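Local coordinates for protein vacuolar aminopeptidase 1 (Saccharomyces cerevisiae, PDB 5JGF) that removes amino acids, preferably neutral or hydrophobic ones, from the N-termini of peptides in the vacuole, as a dodecameric enzyme using two zinc ions per subunit, at residues 311-316 with 333-338; 393-398 with 464-469. All blocks are in the same frame, centred on the assembly; numbering follows the deposited sequence.

Contact 1: residues 311-316 with 333-338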
loop_
_atom_site.group_PDB
_atom_site.type_symbol
_atom_site.label_atom_id
_atom_site.label_comp_id
_atom_site.label_asym_id
_atom_site.label_seq_id
_atom_site.Cartn_x
_atom_site.Cartn_y
_atom_site.Cartn_z
ATOM N N GLY D 311 -25.752 -32.007 29.584
ATOM C CA GLY D 311 -26.837 -32.172 30.540
ATOM C C GLY D 311 -26.725 -33.054 31.774
ATOM O O GLY D 311 -27.735 -33.609 32.207
ATOM N N LEU D 312 -25.543 -33.184 32.364
ATOM C CA LEU D 312 -25.428 -34.018 33.561
ATOM C C LEU D 312 -26.290 -33.466 34.702
ATOM O O LEU D 312 -26.880 -34.230 35.468
ATOM C CB LEU D 312 -23.971 -34.126 34.015
ATOM C CG LEU D 312 -23.753 -34.979 35.275
ATOM C CD1 LEU D 312 -24.256 -36.406 35.024
ATOM C CD2 LEU D 312 -22.277 -34.987 35.650
ATOM N N LEU D 313 -26.365 -32.141 34.812
ATOM C CA LEU D 313 -27.164 -31.510 35.859
ATOM C C LEU D 313 -28.628 -31.913 35.738
ATOM O O LEU D 313 -29.240 -32.370 36.707
ATOM C CB LEU D 313 -27.058 -29.987 35.769
ATOM C CG LEU D 313 -28.022 -29.202 36.666
ATOM C CD1 LEU D 313 -27.686 -29.439 38.129
ATOM C CD2 LEU D 313 -27.931 -27.720 36.332
ATOM N N GLU D 314 -29.182 -31.726 34.543
ATOM C CA GLU D 314 -30.572 -32.063 34.274
ATOM C C GLU D 314 -30.817 -33.547 34.535
ATOM O O GLU D 314 -31.866 -33.933 35.054
ATOM C CB GLU D 314 -30.929 -31.728 32.817
ATOM C CG GLU D 314 -30.787 -30.248 32.435
ATOM C CD GLU D 314 -29.412 -29.895 31.872
ATOM O OE1 GLU D 314 -28.419 -29.929 32.623
ATOM O OE2 GLU D 314 -29.326 -29.582 30.666
ATOM N N SER D 315 -29.844 -34.375 34.173
ATOM C CA SER D 315 -29.953 -35.816 34.375
ATOM C C SER D 315 -30.034 -36.159 35.859
ATOM O O SER D 315 -30.889 -36.940 36.279
ATOM C CB SER D 315 -28.752 -36.530 33.755
ATOM O OG SER D 315 -28.790 -37.916 34.050
ATOM N N VAL D 316 -29.134 -35.578 36.642
ATOM C CA VAL D 316 -29.094 -35.808 38.080
ATOM C C VAL D 316 -30.427 -35.451 38.731
ATOM O O VAL D 316 -30.961 -36.222 39.529
ATOM C CB VAL D 316 -27.966 -34.978 38.742
ATOM C CG1 VAL D 316 -28.134 -34.968 40.260
ATOM C CG2 VAL D 316 -26.611 -35.561 38.367
ATOM N N THR D 333 -41.800 -27.352 37.087
ATOM C CA THR D 333 -42.040 -26.613 38.317
ATOM C C THR D 333 -40.741 -26.536 39.110
ATOM O O THR D 333 -40.439 -25.515 39.724
ATOM C CB THR D 333 -43.126 -27.297 39.175
ATOM O OG1 THR D 333 -44.392 -27.160 38.521
ATOM C CG2 THR D 333 -43.198 -26.665 40.556
ATOM N N VAL D 334 -39.973 -27.622 39.084
ATOM C CA VAL D 334 -38.699 -27.677 39.792
ATOM C C VAL D 334 -37.759 -26.568 39.318
ATOM O O VAL D 334 -37.278 -25.762 40.111
ATOM C CB VAL D 334 -38.000 -29.037 39.575
ATOM C CG1 VAL D 334 -36.586 -29.003 40.160
ATOM C CG2 VAL D 334 -38.821 -30.153 40.221
ATOM N N TRP D 335 -37.508 -26.524 38.015
ATOM C CA TRP D 335 -36.607 -25.521 37.466
ATOM C C TRP D 335 -37.140 -24.099 37.563
ATOM O O TRP D 335 -36.368 -23.159 37.757
ATOM C CB TRP D 335 -36.253 -25.885 36.021
ATOM C CG TRP D 335 -35.378 -27.107 35.961
ATOM C CD1 TRP D 335 -35.663 -28.297 35.355
ATOM C CD2 TRP D 335 -34.092 -27.265 36.575
ATOM N NE1 TRP D 335 -34.635 -29.188 35.556
ATOM C CE2 TRP D 335 -33.659 -28.582 36.303
ATOM C CE3 TRP D 335 -33.264 -26.423 37.331
ATOM C CZ2 TRP D 335 -32.432 -29.078 36.761
ATOM C CZ3 TRP D 335 -32.043 -26.916 37.785
ATOM C CH2 TRP D 335 -31.641 -28.233 37.498
ATOM N N ALA D 336 -38.455 -23.931 37.451
ATOM C CA ALA D 336 -39.036 -22.599 37.548
ATOM C C ALA D 336 -38.745 -22.015 38.930
ATOM O O ALA D 336 -38.668 -20.798 39.095
ATOM C CB ALA D 336 -40.541 -22.655 37.302
ATOM N N ASN D 337 -38.566 -22.890 39.915
ATOM C CA ASN D 337 -38.290 -22.461 41.284
ATOM C C ASN D 337 -36.824 -22.593 41.686
ATOM O O ASN D 337 -36.495 -22.474 42.864
ATOM C CB ASN D 337 -39.144 -23.274 42.267
ATOM C CG ASN D 337 -40.603 -22.864 42.250
ATOM O OD1 ASN D 337 -40.964 -21.793 42.742
ATOM N ND2 ASN D 337 -41.450 -23.713 41.676
ATOM N N SER D 338 -35.946 -22.820 40.712
ATOM C CA SER D 338 -34.524 -22.997 40.991
ATOM C C SER D 338 -33.658 -21.771 40.713
ATOM O O SER D 338 -34.068 -20.842 40.021
ATOM C CB SER D 338 -33.973 -24.166 40.166
ATOM O OG SER D 338 -34.693 -25.368 40.399
HETATM O O HOH W 1 -34.260 -32.074 34.964
#

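Contact 2: residues 393-398 with 464-469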
loop_
_atom_site.group_PDB
_atom_site.type_symbol
_atom_site.label_atom_id
_atom_site.label_comp_id
_atom_site.label_asym_id
_atom_site.label_seq_id
_atom_site.Cartn_x
_atom_site.Cartn_y
_atom_site.Cartn_z
ATOM N N ALA D 393 -25.989 -11.342 49.604
ATOM C CA ALA D 393 -24.725 -10.842 50.133
ATOM C C ALA D 393 -24.948 -9.943 51.347
ATOM O O ALA D 393 -24.233 -10.056 52.345
ATOM C CB ALA D 393 -23.967 -10.080 49.051
ATOM N N ARG D 394 -25.933 -9.052 51.263
ATOM C CA ARG D 394 -26.225 -8.153 52.375
ATOM C C ARG D 394 -26.558 -8.946 53.635
ATOM O O ARG D 394 -26.171 -8.562 54.736
ATOM C CB ARG D 394 -27.384 -7.210 52.024
ATOM C CG ARG D 394 -27.026 -6.148 50.982
ATOM C CD ARG D 394 -28.079 -5.046 50.908
ATOM N NE ARG D 394 -29.350 -5.514 50.365
ATOM C CZ ARG D 394 -29.652 -5.536 49.069
ATOM N NH1 ARG D 394 -28.775 -5.111 48.171
ATOM N NH2 ARG D 394 -30.836 -5.985 48.675
ATOM N N ARG D 395 -27.264 -10.061 53.468
ATOM C CA ARG D 395 -27.638 -10.901 54.602
ATOM C C ARG D 395 -26.464 -11.675 55.198
ATOM O O ARG D 395 -26.372 -11.819 56.418
ATOM C CB ARG D 395 -28.728 -11.901 54.196
ATOM C CG ARG D 395 -30.062 -11.274 53.825
ATOM C CD ARG D 395 -31.132 -12.346 53.672
ATOM N NE ARG D 395 -32.422 -11.793 53.269
ATOM C CZ ARG D 395 -33.542 -12.504 53.178
ATOM N NH1 ARG D 395 -33.535 -13.799 53.467
ATOM N NH2 ARG D 395 -34.671 -11.920 52.796
ATOM N N ASN D 396 -25.568 -12.163 54.341
ATOM C CA ASN D 396 -24.419 -12.957 54.784
ATOM C C ASN D 396 -23.175 -12.134 55.099
ATOM O O ASN D 396 -22.162 -12.679 55.534
ATOM C CB ASN D 396 -24.073 -14.007 53.715
ATOM C CG ASN D 396 -23.239 -15.165 54.266
ATOM O OD1 ASN D 396 -23.579 -15.752 55.297
ATOM N ND2 ASN D 396 -22.156 -15.512 53.565
ATOM N N GLY D 397 -23.245 -10.827 54.883
ATOM C CA GLY D 397 -22.091 -9.994 55.157
ATOM C C GLY D 397 -21.019 -10.147 54.093
ATOM O O GLY D 397 -19.826 -10.047 54.381
ATOM N N ASP D 398 -21.443 -10.411 52.861
ATOM C CA ASP D 398 -20.504 -10.552 51.754
ATOM C C ASP D 398 -20.556 -9.297 50.905
ATOM O O ASP D 398 -21.555 -8.576 50.902
ATOM C CB ASP D 398 -20.866 -11.741 50.859
ATOM C CG ASP D 398 -20.709 -13.068 51.556
ATOM O OD1 ASP D 398 -19.615 -13.330 52.096
ATOM O OD2 ASP D 398 -21.681 -13.851 51.550
ATOM N N ARG D 464 -32.698 -20.172 49.240
ATOM C CA ARG D 464 -34.122 -20.502 49.225
ATOM C C ARG D 464 -34.938 -19.432 49.947
ATOM O O ARG D 464 -35.953 -18.964 49.429
ATOM C CB ARG D 464 -34.358 -21.876 49.866
ATOM C CG ARG D 464 -35.792 -22.405 49.754
ATOM C CD ARG D 464 -36.254 -22.550 48.305
ATOM N NE ARG D 464 -36.899 -21.339 47.804
ATOM C CZ ARG D 464 -37.307 -21.161 46.549
ATOM N NH1 ARG D 464 -37.138 -22.115 45.642
ATOM N NH2 ARG D 464 -37.900 -20.027 46.203
ATOM N N SER D 465 -34.481 -19.036 51.130
ATOM C CA SER D 465 -35.172 -18.020 51.918
ATOM C C SER D 465 -35.216 -16.669 51.209
ATOM O O SER D 465 -36.210 -15.948 51.292
ATOM C CB SER D 465 -34.497 -17.858 53.282
ATOM O OG SER D 465 -35.138 -16.851 54.044
ATOM N N VAL D 466 -34.137 -16.324 50.515
ATOM C CA VAL D 466 -34.079 -15.054 49.798
ATOM C C VAL D 466 -34.957 -15.060 48.549
ATOM O O VAL D 466 -35.696 -14.106 48.299
ATOM C CB VAL D 466 -32.628 -14.705 49.381
ATOM C CG1 VAL D 466 -32.623 -13.469 48.488
ATOM C CG2 VAL D 466 -31.780 -14.456 50.616
ATOM N N TYR D 467 -34.882 -16.132 47.768
ATOM C CA TYR D 467 -35.671 -16.213 46.547
ATOM C C TYR D 467 -37.163 -16.221 46.865
ATOM O O TYR D 467 -37.981 -15.869 46.022
ATOM C CB TYR D 467 -35.278 -17.455 45.737
ATOM C CG TYR D 467 -35.678 -17.402 44.272
ATOM C CD1 TYR D 467 -35.688 -16.191 43.570
ATOM C CD2 TYR D 467 -35.985 -18.566 43.573
ATOM C CE1 TYR D 467 -35.992 -16.148 42.206
ATOM C CE2 TYR D 467 -36.287 -18.534 42.211
ATOM C CZ TYR D 467 -36.288 -17.322 41.535
ATOM O OH TYR D 467 -36.572 -17.292 40.188
ATOM N N ASP D 468 -37.513 -16.615 48.086
ATOM C CA ASP D 468 -38.920 -16.628 48.494
ATOM C C ASP D 468 -39.488 -15.213 48.507
ATOM O O ASP D 468 -40.671 -15.006 48.222
ATOM C CB ASP D 468 -39.087 -17.224 49.893
ATOM C CG ASP D 468 -38.985 -18.735 49.909
ATOM O OD1 ASP D 468 -39.213 -19.364 48.858
ATOM O OD2 ASP D 468 -38.695 -19.291 50.990
ATOM N N GLU D 469 -38.635 -14.247 48.845
ATOM C CA GLU D 469 -39.027 -12.845 48.914
ATOM C C GLU D 469 -39.419 -12.251 47.564
ATOM O O GLU D 469 -40.044 -11.198 47.509
ATOM C CB GLU D 469 -37.897 -12.001 49.538
ATOM C CG GLU D 469 -37.548 -12.348 50.981
ATOM C CD GLU D 469 -38.774 -12.310 51.893
ATOM O OE1 GLU D 469 -39.745 -11.599 51.570
ATOM O OE2 GLU D 469 -38.788 -12.970 52.947
HETATM O O HOH W 2 -36.699 -14.163 53.633
#

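Contact 1: residues 311-316 with 333-338
Leu313 and Trp335 make the apolar part of this contact. The six-membered end of the indole reaches the first turn of helix 312-324, and its CH2 corner lies 3.8 Å from CG of Leu313 and 3.9 Å from CD2 of Leu313. Beyond them, CZ2 of Trp335 nears CA of Glu314 at 4.3 Å. With CG anti to its own carbonyl carbon (chi1 -70°), the Trp335 ring extends from helix 331-336 across to the neighbouring helix. Leu313 also packs on Thr291, Thr293 and Tyr295 of strand 289-295, which joins the indole contact to the large mixed sheet.

The polar link is a water. It accepts from NE1 of Trp335 at 3.0 Å, in the plane of the ring, and donates to the backbone O of Glu314 at 3.0 Å. The carboxylate of Glu314 turns elsewhere, to Gln422. Within segment 333-338, Val334 O accepts from Asn337 N and, at 2.6 Å, from OG of Ser338, on opposite faces of its carbonyl plane, where the helix ends.

No direct hydrogen bond joins the two segments; the water gives the buried indole N-H a partner while CH2, on the benzene half of the same ring, packs against Leu313.

Contact 2: residues 393-398 with 464-469
Arg395 stretches from the last turn of helix 383-396 toward the C-terminal end of helix 448-468 and lays its guanidinium against Val466. CG2 of Val466 sits 3.2 Å above the guanidinium plane, displaced toward its rim, and is 3.4 Å from NH1 of Arg395 and 3.7 Å from CZ of Arg395. The two side chains run past one another in opposite directions, so this methyl also meets the arginine CD. An extended chain from CG to NE (chi2 -170°, chi3 -178°) carries the charged group this far.

Two other residues stand at the guanidinium edge. OG of Ser465 lies in its plane, 3.5 Å from NH1 of Arg395. On the NH2 side, CG of Glu469 comes to 3.4 Å from NH2 of Arg395, and the Glu469 chain, bent at chi2, crosses the arginine obliquely with its carboxylate turned 57° from the guanidinium. OE2 of Glu469 stays 4.3 Å from NH2 of Arg395, too far for a salt bridge; a water accepts from NH2 and donates to OE2 and to the backbone O of Ser465. The direct ionic partner of Arg395 is Glu391, one turn earlier, which pairs with NE through OE2 and probably helps hold the group in this orientation.

Replacing Arg395 with an alanine would probably uncover CG2 of Val466 where the guanidinium lies, leave OE2 of Glu391 without this partner, with Arg394 still on OE1, and deprive the bridging water of its donor.

Val466 also packs on Leu388 and Leu392, making the contact the partly buried outer end of the apolar packing between helices 383-396 and 448-468. Gly397, with positive phi, is the first residue to leave the helix before strand 400-403, outermost in this chain's mixed sheet, while Glu469 makes backbone hydrogen bonds to a neighbouring subunit.

Following the chain from the N terminus, contact 1 comes first and closes a short helical excursion: helix 312-324 runs out, and helix 331-336 returns the chain to strand 339-347 of the large mixed sheet. Contact 2 opens only later and spans a longer loop, from helix 383-396 through strands 400-403 and 426-434 to the C-terminal helix 448-468. The two are therefore in series, neither nested nor crossed. Their centres are about 21 Å apart, yet they meet where Arg464 NH1 makes a weak hydrogen bond to Asn337 O, with Tyr467 packing alongside. Both contacts also reach a neighbouring subunit of the dodecamer.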